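Local coordinates for toxin of toxin-antitoxin system (Rickettsia felis, PDB 3ZVK), which acts as the magnesium-dependent single-strand ribonuclease toxin of the VapBC2 type II toxin-antitoxin pair, inhibiting growth when expressed, at the interface of chains A and B. Sequence-based numbering; all coordinates share one arbitrary frame. Chains: chain A/B, Toxin of toxin-antitoxin system.

The interface of chains A and B. Residues chain A 42-43, 46, 97-98, 101; chain B 81, 85, 97, 101.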
ATOM      1  N   ALA A  42      -5.034 -11.791 -22.589  1.00 36.18           N
ATOM      2  CA  ALA A  42      -4.411 -10.736 -23.391  1.00 35.01           C
ATOM      3  C   ALA A  42      -4.706 -11.014 -24.865  1.00 40.45           C
ATOM      4  O   ALA A  42      -5.140 -10.115 -25.584  1.00 40.50           O
ATOM      5  CB  ALA A  42      -2.917 -10.706 -23.147  1.00 35.96           C
ATOM      6  N   GLU A  43      -4.531 -12.279 -25.304  1.00 38.45           N
ATOM      7  CA  GLU A  43      -4.796 -12.698 -26.678  1.00 38.39           C
ATOM      8  C   GLU A  43      -6.285 -12.580 -27.038  1.00 40.80           C
ATOM      9  O   GLU A  43      -6.613 -12.092 -28.113  1.00 43.18           O
ATOM     10  CB  GLU A  43      -4.291 -14.128 -26.919  1.00 40.65           C
ATOM     11  CG  GLU A  43      -2.782 -14.302 -26.831  1.00 51.50           C
ATOM     12  CD  GLU A  43      -1.939 -13.748 -27.963  1.00 68.11           C
ATOM     13  OE1 GLU A  43      -2.409 -13.726 -29.123  1.00 51.66           O
ATOM     14  OE2 GLU A  43      -0.803 -13.311 -27.682  1.00 70.04           O
ATOM     15  N   TYR A  46      -7.254  -8.943 -27.423  1.00 32.51           N
ATOM     16  CA  TYR A  46      -6.776  -8.507 -28.735  1.00 34.17           C
ATOM     17  C   TYR A  46      -7.753  -8.953 -29.852  1.00 40.52           C
ATOM     18  O   TYR A  46      -8.009  -8.185 -30.774  1.00 40.80           O
ATOM     19  CB  TYR A  46      -5.339  -9.014 -29.006  1.00 34.73           C
ATOM     20  CG  TYR A  46      -4.938  -9.062 -30.456  1.00 36.42           C
ATOM     21  CD1 TYR A  46      -4.759  -7.887 -31.195  1.00 38.42           C
ATOM     22  CD2 TYR A  46      -4.698 -10.282 -31.096  1.00 36.85           C
ATOM     23  CE1 TYR A  46      -4.353  -7.927 -32.534  1.00 37.89           C
ATOM     24  CE2 TYR A  46      -4.273 -10.331 -32.431  1.00 37.34           C
ATOM     25  CZ  TYR A  46      -4.084  -9.149 -33.137  1.00 44.30           C
ATOM     26  OH  TYR A  46      -3.655  -9.189 -34.447  1.00 47.01           O
ATOM     27  N   ASN A  97       6.375 -16.899 -28.956  1.00 74.30           N
ATOM     28  CA  ASN A  97       5.590 -15.859 -28.328  1.00 71.05           C
ATOM     29  C   ASN A  97       4.966 -16.149 -26.954  1.00 69.26           C
ATOM     30  O   ASN A  97       5.637 -16.510 -25.962  1.00 69.70           O
ATOM     31  CB  ASN A  97       4.582 -15.238 -29.374  1.00 74.14           C
ATOM     32  CG  ASN A  97       3.190 -15.852 -29.567  1.00 97.59           C
ATOM     33  OD1 ASN A  97       2.942 -17.042 -29.360  1.00 90.39           O
ATOM     34  ND2 ASN A  97       2.227 -15.017 -29.937  1.00 94.04           N
ATOM     35  N   ASN A  98       3.658 -15.944 -26.928  1.00 57.70           N
ATOM     36  CA  ASN A  98       2.789 -16.088 -25.822  1.00 52.81           C
ATOM     37  C   ASN A  98       2.536 -17.537 -25.489  1.00 50.58           C
ATOM     38  O   ASN A  98       2.439 -17.843 -24.298  1.00 50.92           O
ATOM     39  CB  ASN A  98       1.575 -15.193 -26.046  1.00 47.62           C
ATOM     40  CG  ASN A  98       2.047 -13.759 -26.012  1.00 50.93           C
ATOM     41  OD1 ASN A  98       3.220 -13.516 -25.772  1.00 43.30           O
ATOM     42  ND2 ASN A  98       1.193 -12.769 -26.239  1.00 40.92           N
ATOM     43  N   LEU A 101       4.926 -18.484 -22.931  1.00 46.94           N
ATOM     44  CA  LEU A 101       4.516 -17.900 -21.652  1.00 46.43           C
ATOM     45  C   LEU A 101       3.367 -18.707 -21.047  1.00 51.09           C
ATOM     46  O   LEU A 101       3.385 -19.011 -19.855  1.00 50.30           O
ATOM     47  CB  LEU A 101       4.108 -16.411 -21.810  1.00 45.32           C
ATOM     48  CG  LEU A 101       5.252 -15.389 -22.015  1.00 50.23           C
ATOM     49  CD1 LEU A 101       4.735 -14.084 -22.525  1.00 49.17           C
ATOM     50  CD2 LEU A 101       5.961 -15.093 -20.720  1.00 50.95           C
TER
ATOM     51  N   TYR B  81      -3.713  -4.133 -23.475  1.00 37.39           N
ATOM     52  CA  TYR B  81      -2.897  -4.878 -24.443  1.00 37.03           C
ATOM     53  C   TYR B  81      -3.688  -5.062 -25.758  1.00 39.24           C
ATOM     54  O   TYR B  81      -3.133  -4.876 -26.840  1.00 40.03           O
ATOM     55  CB  TYR B  81      -2.447  -6.238 -23.852  1.00 37.35           C
ATOM     56  CG  TYR B  81      -1.853  -7.184 -24.871  1.00 39.29           C
ATOM     57  CD1 TYR B  81      -2.660  -8.078 -25.578  1.00 40.20           C
ATOM     58  CD2 TYR B  81      -0.488  -7.216 -25.105  1.00 41.44           C
ATOM     59  CE1 TYR B  81      -2.124  -8.954 -26.514  1.00 40.83           C
ATOM     60  CE2 TYR B  81       0.065  -8.105 -26.029  1.00 43.28           C
ATOM     61  CZ  TYR B  81      -0.757  -8.971 -26.727  1.00 46.08           C
ATOM     62  OH  TYR B  81      -0.218  -9.838 -27.636  1.00 43.84           O
ATOM     63  N   ARG B  85      -2.230  -3.361 -29.187  1.00 40.96           N
ATOM     64  CA  ARG B  85      -1.828  -4.249 -30.268  1.00 40.52           C
ATOM     65  C   ARG B  85      -2.583  -3.928 -31.566  1.00 44.73           C
ATOM     66  O   ARG B  85      -1.958  -3.821 -32.636  1.00 45.42           O
ATOM     67  CB  ARG B  85      -1.997  -5.716 -29.841  1.00 39.19           C
ATOM     68  CG  ARG B  85      -1.407  -6.685 -30.868  1.00 45.68           C
ATOM     69  CD  ARG B  85      -1.337  -8.092 -30.364  1.00 37.82           C
ATOM     70  NE  ARG B  85      -1.121  -9.021 -31.468  1.00 46.72           N
ATOM     71  CZ  ARG B  85      -1.150 -10.339 -31.339  1.00 43.36           C
ATOM     72  NH1 ARG B  85      -1.400 -10.888 -30.162  1.00 35.96           N
ATOM     73  NH2 ARG B  85      -0.996 -11.121 -32.401  1.00 28.48           N
ATOM     74  N   ASN B  97       6.894  -9.100 -29.358  1.00 45.64           N
ATOM     75  CA  ASN B  97       5.898  -9.736 -28.511  1.00 44.99           C
ATOM     76  C   ASN B  97       5.895  -9.338 -27.033  1.00 50.25           C
ATOM     77  O   ASN B  97       4.837  -9.056 -26.468  1.00 50.16           O
ATOM     78  CB  ASN B  97       6.040 -11.225 -28.645  1.00 46.99           C
ATOM     79  CG  ASN B  97       4.774 -11.888 -28.337  1.00 81.85           C
ATOM     80  OD1 ASN B  97       3.816 -11.799 -29.117  1.00 72.22           O
ATOM     81  ND2 ASN B  97       4.735 -12.504 -27.165  1.00 79.89           N
ATOM     82  N   LEU B 101       3.660  -6.518 -24.396  1.00 40.70           N
ATOM     83  CA  LEU B 101       3.112  -6.898 -23.083  1.00 38.38           C
ATOM     84  C   LEU B 101       3.636  -5.942 -21.968  1.00 43.36           C
ATOM     85  O   LEU B 101       2.854  -5.509 -21.111  1.00 43.07           O
ATOM     86  CB  LEU B 101       3.462  -8.350 -22.740  1.00 37.30           C
ATOM     87  CG  LEU B 101       2.695  -9.464 -23.480  1.00 40.19           C
ATOM     88  CD1 LEU B 101       3.450 -10.770 -23.400  1.00 39.28           C
ATOM     89  CD2 LEU B 101       1.309  -9.685 -22.905  1.00 38.23           C
TER
HETATM   90  O   HOH W   1       2.340 -10.211 -27.273  1.00 38.77           O
HETATM   91  O   HOH W   2      -0.384 -13.998 -31.656  1.00 66.45           O
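Helices 38-50 and 97-109 of chain A meet helices 76-90 and 97-109 of chain B. Both chains are PIN-domain VapC toxins, and the patch is one part of a two-fold VapC-VapC interface. Such contacts alternate with VapB-VapB contacts in the VapBC2 assembly on DNA. B:Arg85 lies across A:Tyr46. Its CG is anti to the backbone N (chi1 -172°), and the chain runs extended from CG to NE, laying the guanidinium flat on the ring. The two planes are 8° apart, and B:Arg85 NE sits 3.4 Å from the A:Tyr46 ring centroid in a cation-pi stack. The methylenes CG and CD cover the CD1 and CE1 side of the same ring. At the guanidinium edge stands the carboxylate of A:Glu43, a conserved acid of the PIN active site and probably a magnesium-site residue, here engaged by the partner's arginine. B:Arg85 NH1 gives A:Glu43 OE1 a hydrogen bond and salt bridge of 3.2 Å. The bond leaves close to the guanidinium plane but meets OE1 from above the carboxylate plane. Water 2 links NH2 to the same OE1. The other carboxylate oxygen, A:Glu43 OE2, takes a 2.5 Å hydrogen bond from A:Asn98 ND2, which helps fix the acid from its own chain. The methyl CB of A:Ala42 sits over the face of the B:Tyr81 ring, 3.6 Å from B:Tyr81 CD1. The phenol B:Tyr81 OH holds water 1 at 2.6 Å. This water also bonds A:Asn98 ND2 and both O and OD1 of B:Asn97, tying the two chains together. The direct approach of B:Asn97 to A:Asn98 OD1 is too short to be reliable. Farther along, A:Leu101 and B:Leu101 meet tip to tip, CD1 to CD1 at 3.7 Å.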